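Local atomic coordinates of beta-lactamase II (Erythrobacter litoralis, PDB entry 6V72), a protein that probably hydrolyses the amide bond of beta-lactam antibiotics to give substituted beta-amino acids, as a zinc-dependent class B metallo-beta-lactamase. Residues P161-T171 with G182-D190. Residues are numbered along the deposited sequence; the frame is centred on the assembly and turned at random. Where two conformers were deposited one is given.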
loop_
_atom_site.group_PDB
_atom_site.type_symbol
_atom_site.label_atom_id
_atom_site.label_comp_id
_atom_site.label_asym_id
_atom_site.label_seq_id
_atom_site.Cartn_x
_atom_site.Cartn_y
_atom_site.Cartn_z
ATOM N N PRO A 161 5.278 -9.914 -18.393
ATOM C CA PRO A 161 6.579 -9.955 -17.709
ATOM C C PRO A 161 6.651 -10.951 -16.572
ATOM O O PRO A 161 7.746 -11.160 -16.035
ATOM C CB PRO A 161 6.712 -8.528 -17.165
ATOM C CG PRO A 161 5.267 -8.163 -16.777
ATOM C CD PRO A 161 4.444 -8.777 -17.940
ATOM N N GLY A 162 5.539 -11.557 -16.181
ATOM C CA GLY A 162 5.465 -12.329 -14.958
ATOM C C GLY A 162 4.619 -11.618 -13.920
ATOM O O GLY A 162 4.199 -10.471 -14.091
ATOM N N GLY A 163 4.403 -12.313 -12.805
ATOM C CA GLY A 163 3.571 -11.762 -11.746
ATOM C C GLY A 163 4.213 -10.559 -11.073
ATOM O O GLY A 163 5.427 -10.497 -10.872
ATOM N N ALA A 164 3.380 -9.600 -10.696
ATOM C CA ALA A 164 3.898 -8.433 -9.993
ATOM C C ALA A 164 2.750 -7.792 -9.223
ATOM O O ALA A 164 2.376 -8.289 -8.162
ATOM C CB ALA A 164 4.556 -7.458 -10.969
ATOM N N HIS A 165 2.149 -6.729 -9.764
ATOM C CA HIS A 165 1.018 -6.110 -9.076
ATOM C C HIS A 165 -0.151 -7.088 -8.979
ATOM O O HIS A 165 -0.865 -7.138 -7.956
ATOM C CB HIS A 165 0.609 -4.832 -9.799
ATOM C CG HIS A 165 -0.609 -4.171 -9.232
ATOM N ND1 HIS A 165 -0.548 -3.276 -8.187
ATOM C CD2 HIS A 165 -1.915 -4.251 -9.586
ATOM C CE1 HIS A 165 -1.768 -2.844 -7.908
ATOM N NE2 HIS A 165 -2.616 -3.424 -8.740
ATOM N N THR A 166 -0.349 -7.879 -10.029
ATOM C CA THR A 166 -1.203 -9.056 -10.024
ATOM C C THR A 166 -0.462 -10.194 -10.706
ATOM O O THR A 166 0.545 -9.987 -11.375
ATOM C CB THR A 166 -2.534 -8.812 -10.741
ATOM O OG1 THR A 166 -2.270 -8.512 -12.120
ATOM C CG2 THR A 166 -3.274 -7.667 -10.110
ATOM N N ARG A 167 -1.007 -11.408 -10.578
ATOM C CA ARG A 167 -0.366 -12.570 -11.189
ATOM C C ARG A 167 -0.291 -12.430 -12.699
ATOM O O ARG A 167 0.675 -12.878 -13.334
ATOM C CB ARG A 167 -1.133 -13.850 -10.835
ATOM C CG ARG A 167 -0.424 -15.146 -11.288
ATOM C CD ARG A 167 -1.296 -16.395 -11.122
ATOM N NE ARG A 167 -2.492 -16.289 -11.955
ATOM C CZ ARG A 167 -3.579 -17.051 -11.841
ATOM N NH1 ARG A 167 -3.624 -18.029 -10.928
ATOM N NH2 ARG A 167 -4.616 -16.829 -12.655
ATOM N N ASP A 168 -1.312 -11.831 -13.299
ATOM C CA ASP A 168 -1.452 -11.883 -14.745
ATOM C C ASP A 168 -1.336 -10.503 -15.395
ATOM O O ASP A 168 -1.746 -10.333 -16.550
ATOM C CB ASP A 168 -2.778 -12.556 -15.098
ATOM C CG ASP A 168 -2.937 -13.949 -14.429
ATOM O OD1 ASP A 168 -2.008 -14.800 -14.518
ATOM O OD2 ASP A 168 -3.990 -14.186 -13.793
ATOM N N ASN A 169 -0.754 -9.519 -14.704
ATOM C CA ASN A 169 -0.601 -8.200 -15.316
ATOM C C ASN A 169 0.249 -8.260 -16.581
ATOM O O ASN A 169 1.221 -9.014 -16.657
ATOM C CB ASN A 169 -0.020 -7.184 -14.303
ATOM C CG ASN A 169 1.250 -7.642 -13.573
ATOM O OD1 ASN A 169 2.019 -8.489 -14.048
ATOM N ND2 ASN A 169 1.488 -7.031 -12.436
ATOM N N ILE A 170 -0.141 -7.478 -17.599
ATOM C CA ILE A 170 0.636 -7.402 -18.833
ATOM C C ILE A 170 1.015 -5.951 -19.128
ATOM O O ILE A 170 0.557 -5.012 -18.483
ATOM C CB ILE A 170 -0.091 -8.039 -20.036
ATOM C CG1 ILE A 170 -1.379 -7.269 -20.361
ATOM C CG2 ILE A 170 -0.380 -9.532 -19.761
ATOM C CD1 ILE A 170 -2.064 -7.763 -21.670
ATOM N N THR A 171 1.900 -5.788 -20.111
ATOM C CA THR A 171 2.426 -4.484 -20.502
ATOM C C THR A 171 2.375 -4.369 -22.019
ATOM O O THR A 171 2.248 -5.371 -22.734
ATOM C CB THR A 171 3.866 -4.293 -20.013
ATOM O OG1 THR A 171 4.714 -5.260 -20.649
ATOM C CG2 THR A 171 3.952 -4.461 -18.490
ATOM N N GLY A 182 3.564 0.475 -18.616
ATOM C CA GLY A 182 3.740 -0.524 -17.588
ATOM C C GLY A 182 2.495 -0.882 -16.823
ATOM O O GLY A 182 2.575 -1.672 -15.885
ATOM N N GLY A 183 1.336 -0.343 -17.186
ATOM C CA GLY A 183 0.127 -0.686 -16.456
ATOM C C GLY A 183 0.223 -0.349 -14.974
ATOM O O GLY A 183 0.778 0.671 -14.578
ATOM N N CYS A 184 -0.341 -1.215 -14.132
ATOM C CA CYS A 184 -0.318 -0.985 -12.695
ATOM C C CYS A 184 0.947 -1.491 -12.034
ATOM O O CYS A 184 1.110 -1.301 -10.826
ATOM C CB CYS A 184 -1.515 -1.637 -12.018
ATOM S SG CYS A 184 -3.089 -0.713 -12.219
HETATM N N MSE A 185 1.844 -2.097 -12.792
HETATM C CA MSE A 185 3.042 -2.660 -12.225
HETATM C C MSE A 185 4.110 -1.594 -11.967
HETATM O O MSE A 185 4.873 -1.690 -11.006
HETATM C CB MSE A 185 3.545 -3.735 -13.166
HETATM C CG MSE A 185 4.918 -4.230 -12.932
HETATM SE SE MSE A 185 5.144 -5.582 -14.308
HETATM C CE MSE A 185 3.396 -5.524 -15.170
ATOM N N ILE A 186 4.150 -0.574 -12.830
ATOM C CA ILE A 186 5.173 0.466 -12.782
ATOM C C ILE A 186 4.610 1.666 -12.045
ATOM O O ILE A 186 3.466 2.093 -12.305
ATOM C CB ILE A 186 5.641 0.845 -14.202
ATOM C CG1 ILE A 186 6.242 -0.380 -14.901
ATOM C CG2 ILE A 186 6.669 1.997 -14.178
ATOM C CD1 ILE A 186 7.539 -0.906 -14.252
ATOM N N LYS A 187 5.395 2.181 -11.100
ATOM C CA LYS A 187 5.070 3.338 -10.283
ATOM C C LYS A 187 6.028 4.473 -10.596
ATOM O O LYS A 187 7.047 4.291 -11.268
ATOM C CB LYS A 187 5.174 3.013 -8.791
ATOM C CG LYS A 187 4.449 1.794 -8.335
ATOM C CD LYS A 187 3.017 1.747 -8.802
ATOM C CE LYS A 187 2.330 0.637 -8.060
ATOM N NZ LYS A 187 1.041 0.260 -8.668
ATOM N N ALA A 188 5.736 5.629 -10.007
ATOM C CA ALA A 188 6.443 6.850 -10.373
ATOM C C ALA A 188 7.892 6.799 -9.905
ATOM O O ALA A 188 8.232 6.101 -8.948
ATOM C CB ALA A 188 5.749 8.070 -9.767
ATOM N N GLY A 189 8.745 7.558 -10.603
ATOM C CA GLY A 189 10.160 7.649 -10.268
ATOM C C GLY A 189 10.456 8.195 -8.892
ATOM O O GLY A 189 11.585 8.041 -8.400
ATOM N N ASP A 190 9.479 8.835 -8.254
ATOM C CA ASP A 190 9.650 9.345 -6.903
ATOM C C ASP A 190 8.739 8.632 -5.915
ATOM O O ASP A 190 8.549 9.107 -4.792
ATOM C CB ASP A 190 9.438 10.859 -6.863
ATOM C CG ASP A 190 8.013 11.282 -7.209
ATOM O OD1 ASP A 190 7.185 10.440 -7.617
ATOM O OD2 ASP A 190 7.720 12.500 -7.074
HETATM O O HOH W 1 1.861 -2.500 -7.337
HETATM O O HOH W 2 0.687 -4.140 -15.899
#
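M185, a selenomethionine, drives its side chain into the loop 161-171 and meets P161, A164, N169 and T171 there. Its CG lies anti to the backbone N (chi1 167°), which carries the chain past the methyl of A164, with M185 CG 3.8 Å from A164 CB. Farther out, SE rests 3.6 Å from CG of P161. In the conformer described, one of two modelled, a near-eclipsed last torsion (chi3 -1°), to be read with caution, folds the terminal methyl back, and M185 CE comes 3.5 Å from CG2 of T171 while also pressing on the amide group of N169. This is the tight, largely apolar half of the contact, buried and backed by helix 205-215, whose Y205 and S208 touch A164 and whose F212 touches T171. Beside it, one water donates to both I170 O and G182 O, joining the two backbones just beyond the paired ends of strands 171-174 and 179-181.

Toward the metal site the contact is more polar and more open to solvent, H165 and K187 being partly exposed. CB of C184 sits over one face of the H165 imidazole, 3.8 Å from the ring centroid, a CH-pi contact displaced toward the rim. At the ring edge a second water lies in plane, 2.7 Å from H165 ND1, and accepts a weak bond from K187 NZ, which also donates to C184 O at 2.7 Å. In another structure of this protein H165 and C184 bind zinc at different positions; here the chain carries none. Apolar packing of M185, the histidine-cysteine contact and this polar rim thus hold two loops side by side, each bringing one zinc ligand.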